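Local coordinates for protein HpuA (Kingella denitrificans ATCC 33394, PDB 5EC6) that probably serves as an outer-membrane lipoprotein receptor that binds haemoglobin so that iron can be acquired from its haem, at residues R37-V49 and K146-P158. Sequence-based numbering, arbitrary orientation.
Sequences REQRTFATQGGSV and KTVSLFAGGTPAP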
ATOM      1  N   ARG A  37      17.583   2.716  -1.892  1.00 26.71           N
ATOM      2  CA  ARG A  37      16.453   2.082  -2.584  1.00 23.52           C
ATOM      3  C   ARG A  37      15.929   0.885  -1.824  1.00 24.10           C
ATOM      4  O   ARG A  37      15.033   0.222  -2.326  1.00 22.53           O
ATOM      5  CB  ARG A  37      16.813   1.655  -4.018  1.00 22.61           C
ATOM      6  CG  ARG A  37      16.986   2.849  -4.972  1.00 22.31           C
ATOM      7  CD  ARG A  37      15.692   3.402  -5.499  1.00 23.87           C
ATOM      8  NE  ARG A  37      15.056   2.493  -6.435  1.00 22.64           N
ATOM      9  CZ  ARG A  37      13.767   2.558  -6.778  1.00 21.15           C
ATOM     10  NH1 ARG A  37      12.922   3.443  -6.229  1.00 24.36           N
ATOM     11  NH2 ARG A  37      13.316   1.689  -7.624  1.00 23.61           N
ATOM     12  N   GLU A  38      16.451   0.613  -0.620  1.00 23.92           N
ATOM     13  CA  GLU A  38      16.005  -0.528   0.165  1.00 25.56           C
ATOM     14  C   GLU A  38      14.502  -0.481   0.445  1.00 21.55           C
ATOM     15  O   GLU A  38      13.937   0.570   0.751  1.00 22.96           O
ATOM     16  CB  GLU A  38      16.743  -0.603   1.497  1.00 28.94           C
ATOM     17  CG  GLU A  38      18.219  -0.976   1.358  1.00 36.48           C
ATOM     18  CD  GLU A  38      18.967  -0.969   2.682  1.00 43.96           C
ATOM     19  OE1 GLU A  38      18.394  -0.471   3.697  1.00 48.16           O
ATOM     20  OE2 GLU A  38      20.117  -1.465   2.680  1.00 46.61           O
ATOM     21  N   GLN A  39      13.871  -1.626   0.260  1.00 21.10           N
ATOM     22  CA  GLN A  39      12.411  -1.727   0.398  1.00 19.54           C
ATOM     23  C   GLN A  39      12.125  -2.594   1.639  1.00 20.01           C
ATOM     24  O   GLN A  39      12.936  -3.413   2.029  1.00 22.17           O
ATOM     25  CB  GLN A  39      11.789  -2.373  -0.841  1.00 19.66           C
ATOM     26  CG  GLN A  39      12.058  -1.620  -2.136  1.00 19.69           C
ATOM     27  CD  GLN A  39      11.364  -0.289  -2.151  1.00 19.35           C
ATOM     28  OE1 GLN A  39      10.154  -0.219  -2.104  1.00 20.75           O
ATOM     29  NE2 GLN A  39      12.134   0.767  -2.133  1.00 19.61           N
ATOM     30  N   ARG A  40      10.918  -2.454   2.154  1.00 16.76           N
ATOM     31  CA  ARG A  40      10.414  -3.340   3.207  1.00 18.60           C
ATOM     32  C   ARG A  40       9.028  -3.833   2.788  1.00 17.74           C
ATOM     33  O   ARG A  40       8.199  -3.029   2.316  1.00 17.14           O
ATOM     34  CB  ARG A  40      10.254  -2.532   4.504  1.00 21.08           C
ATOM     35  CG  ARG A  40       9.604  -3.302   5.651  1.00 25.19           C
ATOM     36  CD  ARG A  40       9.167  -2.345   6.747  1.00 27.62           C
ATOM     37  NE  ARG A  40      10.265  -1.765   7.490  1.00 32.73           N
ATOM     38  CZ  ARG A  40      10.112  -0.714   8.307  1.00 33.76           C
ATOM     39  NH1 ARG A  40       8.917  -0.083   8.438  1.00 33.17           N
ATOM     40  NH2 ARG A  40      11.165  -0.281   8.967  1.00 37.72           N
ATOM     41  N   THR A  41       8.751  -5.130   2.990  1.00 16.17           N
ATOM     42  CA  THR A  41       7.428  -5.687   2.698  1.00 15.97           C
ATOM     43  C   THR A  41       6.826  -6.413   3.906  1.00 16.38           C
ATOM     44  O   THR A  41       7.520  -7.203   4.571  1.00 17.50           O
ATOM     45  CB  THR A  41       7.469  -6.706   1.550  1.00 16.39           C
ATOM     46  OG1 THR A  41       8.074  -6.049   0.394  1.00 17.45           O
ATOM     47  CG2 THR A  41       6.087  -7.164   1.172  1.00 17.67           C
ATOM     48  N   PHE A  42       5.534  -6.142   4.131  1.00 16.10           N
ATOM     49  CA  PHE A  42       4.706  -6.990   4.967  1.00 16.10           C
ATOM     50  C   PHE A  42       3.903  -7.916   4.095  1.00 15.55           C
ATOM     51  O   PHE A  42       3.160  -7.448   3.208  1.00 16.90           O
ATOM     52  CB  PHE A  42       3.810  -6.082   5.770  1.00 16.62           C
ATOM     53  CG  PHE A  42       4.564  -5.078   6.584  1.00 16.45           C
ATOM     54  CD1 PHE A  42       5.065  -5.417   7.857  1.00 17.20           C
ATOM     55  CD2 PHE A  42       4.826  -3.814   6.083  1.00 17.14           C
ATOM     56  CE1 PHE A  42       5.792  -4.526   8.586  1.00 18.02           C
ATOM     57  CE2 PHE A  42       5.553  -2.914   6.847  1.00 18.00           C
ATOM     58  CZ  PHE A  42       6.044  -3.286   8.087  1.00 19.64           C
ATOM     59  N   ALA A  43       4.063  -9.217   4.288  1.00 15.80           N
ATOM     60  CA  ALA A  43       3.341 -10.200   3.495  1.00 16.48           C
ATOM     61  C   ALA A  43       2.796 -11.323   4.368  1.00 17.70           C
ATOM     62  O   ALA A  43       3.415 -11.700   5.363  1.00 19.81           O
ATOM     63  CB  ALA A  43       4.196 -10.773   2.402  1.00 16.60           C
ATOM     64  N   THR A  44       1.619 -11.820   3.993  1.00 18.14           N
ATOM     65  CA  THR A  44       0.986 -12.869   4.828  1.00 18.00           C
ATOM     66  C   THR A  44       1.662 -14.223   4.624  1.00 19.24           C
ATOM     67  O   THR A  44       1.804 -15.002   5.589  1.00 21.47           O
ATOM     68  CB  THR A  44      -0.512 -12.968   4.652  1.00 18.23           C
ATOM     69  OG1 THR A  44      -0.826 -13.320   3.311  1.00 18.47           O
ATOM     70  CG2 THR A  44      -1.228 -11.701   5.073  1.00 17.65           C
ATOM     71  N   GLN A  45       2.120 -14.525   3.417  1.00 18.84           N
ATOM     72  CA  GLN A  45       2.772 -15.810   3.160  1.00 21.30           C
ATOM     73  C   GLN A  45       3.814 -15.695   2.046  1.00 20.28           C
ATOM     74  O   GLN A  45       3.749 -16.347   1.016  1.00 20.37           O
ATOM     75  CB  GLN A  45       1.722 -16.901   2.857  1.00 24.11           C
ATOM     76  CG  GLN A  45       2.248 -18.316   3.047  1.00 33.19           C
ATOM     77  CD  GLN A  45       2.528 -18.706   4.508  1.00 42.14           C
ATOM     78  OE1 GLN A  45       1.652 -19.218   5.214  1.00 51.58           O
ATOM     79  NE2 GLN A  45       3.760 -18.470   4.959  1.00 47.96           N
ATOM     80  N   GLY A  46       4.747 -14.790   2.276  1.00 18.79           N
ATOM     81  CA  GLY A  46       5.920 -14.667   1.397  1.00 20.11           C
ATOM     82  C   GLY A  46       5.704 -13.649   0.317  1.00 19.74           C
ATOM     83  O   GLY A  46       4.591 -13.142   0.138  1.00 18.06           O
ATOM     84  N   GLY A  47       6.789 -13.388  -0.407  1.00 18.94           N
ATOM     85  CA  GLY A  47       6.730 -12.397  -1.527  1.00 18.79           C
ATOM     86  C   GLY A  47       7.232 -11.065  -1.015  1.00 18.53           C
ATOM     87  O   GLY A  47       7.136 -10.721   0.182  1.00 19.10           O
ATOM     88  N   SER A  48       7.847 -10.287  -1.902  1.00 17.39           N
ATOM     89  CA  SER A  48       8.337  -8.974  -1.530  1.00 17.58           C
ATOM     90  C   SER A  48       8.550  -8.080  -2.752  1.00 19.21           C
ATOM     91  O   SER A  48       8.654  -8.579  -3.898  1.00 19.84           O
ATOM     92  CB  SER A  48       9.628  -9.082  -0.718  1.00 20.20           C
ATOM     93  OG  SER A  48      10.709  -9.532  -1.495  1.00 22.93           O
ATOM     94  N   VAL A  49       8.587  -6.777  -2.516  1.00 17.59           N
ATOM     95  CA  VAL A  49       8.942  -5.796  -3.585  1.00 18.26           C
ATOM     96  C   VAL A  49      10.451  -5.565  -3.550  1.00 18.34           C
ATOM     97  O   VAL A  49      11.072  -5.443  -2.467  1.00 18.58           O
ATOM     98  CB  VAL A  49       8.128  -4.494  -3.504  1.00 17.17           C
ATOM     99  CG1 VAL A  49       6.708  -4.717  -3.927  1.00 17.39           C
ATOM    100  CG2 VAL A  49       8.213  -3.828  -2.129  1.00 19.67           C
ATOM    101  N   LYS A 146      -4.217 -21.945  -5.251  1.00 26.01           N
ATOM    102  CA  LYS A 146      -5.239 -21.064  -4.729  1.00 29.10           C
ATOM    103  C   LYS A 146      -4.998 -20.612  -3.312  1.00 27.50           C
ATOM    104  O   LYS A 146      -5.892 -20.037  -2.708  1.00 32.16           O
ATOM    105  CB  LYS A 146      -6.654 -21.651  -4.813  1.00 32.82           C
ATOM    106  CG  LYS A 146      -7.041 -22.192  -6.162  1.00 36.27           C
ATOM    107  CD  LYS A 146      -7.033 -21.117  -7.193  1.00 37.20           C
ATOM    108  CE  LYS A 146      -7.491 -21.610  -8.547  1.00 39.69           C
ATOM    109  NZ  LYS A 146      -7.431 -20.424  -9.459  1.00 42.53           N
ATOM    110  N   THR A 147      -3.809 -20.815  -2.786  1.00 26.67           N
ATOM    111  CA  THR A 147      -3.417 -20.119  -1.565  1.00 26.37           C
ATOM    112  C   THR A 147      -2.928 -18.714  -1.935  1.00 24.05           C
ATOM    113  O   THR A 147      -2.491 -18.487  -3.059  1.00 24.48           O
ATOM    114  CB  THR A 147      -2.335 -20.894  -0.841  1.00 29.90           C
ATOM    115  OG1 THR A 147      -1.191 -21.054  -1.675  1.00 29.32           O
ATOM    116  CG2 THR A 147      -2.855 -22.275  -0.465  1.00 31.38           C
ATOM    117  N   VAL A 148      -3.019 -17.786  -0.988  1.00 19.78           N
ATOM    118  CA  VAL A 148      -2.854 -16.344  -1.287  1.00 20.08           C
ATOM    119  C   VAL A 148      -1.814 -15.778  -0.334  1.00 20.41           C
ATOM    120  O   VAL A 148      -1.799 -16.106   0.858  1.00 20.91           O
ATOM    121  CB  VAL A 148      -4.226 -15.622  -1.134  1.00 20.99           C
ATOM    122  CG1 VAL A 148      -4.128 -14.096  -1.271  1.00 21.27           C
ATOM    123  CG2 VAL A 148      -5.189 -16.110  -2.184  1.00 22.76           C
ATOM    124  N   SER A 149      -0.956 -14.879  -0.847  1.00 17.71           N
ATOM    125  CA  SER A 149      -0.119 -14.020  -0.005  1.00 17.97           C
ATOM    126  C   SER A 149      -0.418 -12.560  -0.305  1.00 17.09           C
ATOM    127  O   SER A 149      -0.178 -12.092  -1.433  1.00 16.86           O
ATOM    128  CB  SER A 149       1.348 -14.319  -0.198  1.00 18.09           C
ATOM    129  OG  SER A 149       2.107 -13.556   0.695  1.00 18.58           O
ATOM    130  N   LEU A 150      -1.027 -11.895   0.665  1.00 16.74           N
ATOM    131  CA  LEU A 150      -1.342 -10.463   0.531  1.00 15.97           C
ATOM    132  C   LEU A 150      -0.154  -9.686   1.039  1.00 16.56           C
ATOM    133  O   LEU A 150       0.531 -10.127   1.990  1.00 15.75           O
ATOM    134  CB  LEU A 150      -2.611 -10.106   1.247  1.00 17.26           C
ATOM    135  CG  LEU A 150      -3.855 -10.903   0.817  1.00 18.30           C
ATOM    136  CD1 LEU A 150      -4.168 -12.019   1.830  1.00 18.48           C
ATOM    137  CD2 LEU A 150      -5.076 -10.043   0.453  1.00 18.45           C
ATOM    138  N   PHE A 151       0.146  -8.540   0.382  1.00 15.83           N
ATOM    139  CA  PHE A 151       1.343  -7.782   0.715  1.00 16.03           C
ATOM    140  C   PHE A 151       1.080  -6.282   0.681  1.00 15.46           C
ATOM    141  O   PHE A 151       0.176  -5.772   0.017  1.00 14.76           O
ATOM    142  CB  PHE A 151       2.516  -8.081  -0.247  1.00 15.91           C
ATOM    143  CG  PHE A 151       2.297  -7.575  -1.643  1.00 17.21           C
ATOM    144  CD1 PHE A 151       1.604  -8.326  -2.560  1.00 16.88           C
ATOM    145  CD2 PHE A 151       2.801  -6.331  -2.015  1.00 19.78           C
ATOM    146  CE1 PHE A 151       1.390  -7.826  -3.852  1.00 19.44           C
ATOM    147  CE2 PHE A 151       2.558  -5.834  -3.274  1.00 20.31           C
ATOM    148  CZ  PHE A 151       1.875  -6.584  -4.181  1.00 20.45           C
ATOM    149  N   ALA A 152       1.927  -5.586   1.423  1.00 15.01           N
ATOM    150  CA  ALA A 152       2.076  -4.117   1.344  1.00 14.46           C
ATOM    151  C   ALA A 152       3.567  -3.861   1.528  1.00 14.99           C
ATOM    152  O   ALA A 152       4.176  -4.307   2.488  1.00 14.85           O
ATOM    153  CB  ALA A 152       1.286  -3.373   2.401  1.00 14.64           C
ATOM    154  N   GLY A 153       4.191  -3.193   0.559  1.00 14.98           N
ATOM    155  CA  GLY A 153       5.610  -2.943   0.677  1.00 14.49           C
ATOM    156  C   GLY A 153       6.046  -1.671  -0.046  1.00 15.10           C
ATOM    157  O   GLY A 153       5.328  -1.141  -0.887  1.00 16.34           O
ATOM    158  N   GLY A 154       7.205  -1.181   0.309  1.00 15.00           N
ATOM    159  CA  GLY A 154       7.647   0.130  -0.206  1.00 15.47           C
ATOM    160  C   GLY A 154       8.858   0.654   0.500  1.00 15.75           C
ATOM    161  O   GLY A 154       9.579  -0.067   1.190  1.00 16.45           O
ATOM    162  N   THR A 155       9.103   1.937   0.240  1.00 16.21           N
ATOM    163  CA  THR A 155      10.211   2.664   0.845  1.00 17.79           C
ATOM    164  C   THR A 155       9.832   3.086   2.273  1.00 18.06           C
ATOM    165  O   THR A 155       8.947   3.886   2.432  1.00 17.82           O
ATOM    166  CB  THR A 155      10.473   3.919  -0.006  1.00 19.41           C
ATOM    167  OG1 THR A 155      10.955   3.518  -1.326  1.00 19.33           O
ATOM    168  CG2 THR A 155      11.519   4.812   0.590  1.00 22.34           C
ATOM    169  N   PRO A 156      10.473   2.521   3.253  1.00 17.15           N
ATOM    170  CA  PRO A 156      10.087   2.868   4.620  1.00 19.52           C
ATOM    171  C   PRO A 156      10.346   4.324   4.940  1.00 18.88           C
ATOM    172  O   PRO A 156      11.303   4.962   4.439  1.00 20.16           O
ATOM    173  CB  PRO A 156      10.962   1.975   5.507  1.00 19.39           C
ATOM    174  CG  PRO A 156      11.890   1.299   4.624  1.00 22.30           C
ATOM    175  CD  PRO A 156      11.523   1.508   3.217  1.00 18.60           C
ATOM    176  N   ALA A 157       9.492   4.867   5.783  1.00 17.64           N
ATOM    177  CA  ALA A 157       9.671   6.235   6.272  1.00 17.81           C
ATOM    178  C   ALA A 157      10.864   6.365   7.200  1.00 17.05           C
ATOM    179  O   ALA A 157      10.897   5.758   8.263  1.00 18.13           O
ATOM    180  CB  ALA A 157       8.410   6.677   7.044  1.00 16.86           C
ATOM    181  N   PRO A 158      11.868   7.195   6.849  1.00 18.55           N
ATOM    182  CA  PRO A 158      12.990   7.252   7.766  1.00 19.46           C
ATOM    183  C   PRO A 158      12.592   7.788   9.150  1.00 18.83           C
ATOM    184  O   PRO A 158      11.898   8.775   9.209  1.00 18.77           O
ATOM    185  CB  PRO A 158      13.924   8.284   7.060  1.00 20.00           C
ATOM    186  CG  PRO A 158      13.561   8.171   5.601  1.00 21.04           C
ATOM    187  CD  PRO A 158      12.070   7.975   5.613  1.00 20.53           C
TER
HETATM  188  O   HOH W   1      -2.776 -15.121   3.767  1.00 20.73           O
HETATM  189  O   HOH W   2       2.925 -11.329  -1.374  1.00 19.39           O
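Thr44 and Ser149 carry an antiparallel β pairing past its last regular residue pair. Strand 40-43 lies at 165° to strand 148-154, which pairs with strand 136-142 on its other side, within the β-sheet framework of this outer-membrane lipoprotein. Arg40 with Gly154 and Phe42 with Ala152 are hydrogen-bonded pairs; Thr41 faces Gly153 between them, and Val49 CG2 packs on the Gly153 backbone. Past Ala43 the chain bends. Thr44 N still donates to Leu150 O at 2.8 Å, but Thr44 OG1, placed between its backbone N and carbonyl carbon (chi1 62°), accepts from Leu150 N at 3.0 Å in place of a main-chain carbonyl. Ser149 answers from the opposite strand: its OG receives Gln45 N at 2.9 Å and donates to a lone pair of Gly46 O at 2.6 Å, gripping the turn that leads into strand 48-57.

At the other end, Gln39 can be followed outward. CB lies 3.8 Å from Gly154 O; CG carries the chain to the bend at chi2 (-67°), which sets CD 3.8 Å from Gly154 C and brings OE1 closer still, 3.0 Å from that carbon. NE2 spends both hydrogens, on Arg37 O and Thr155 OG1. Arg40 instead reaches Asn245 through NH2, while Pro156 CB sits 4.0 Å above the plane of the Arg40 guanidinium, over its centre.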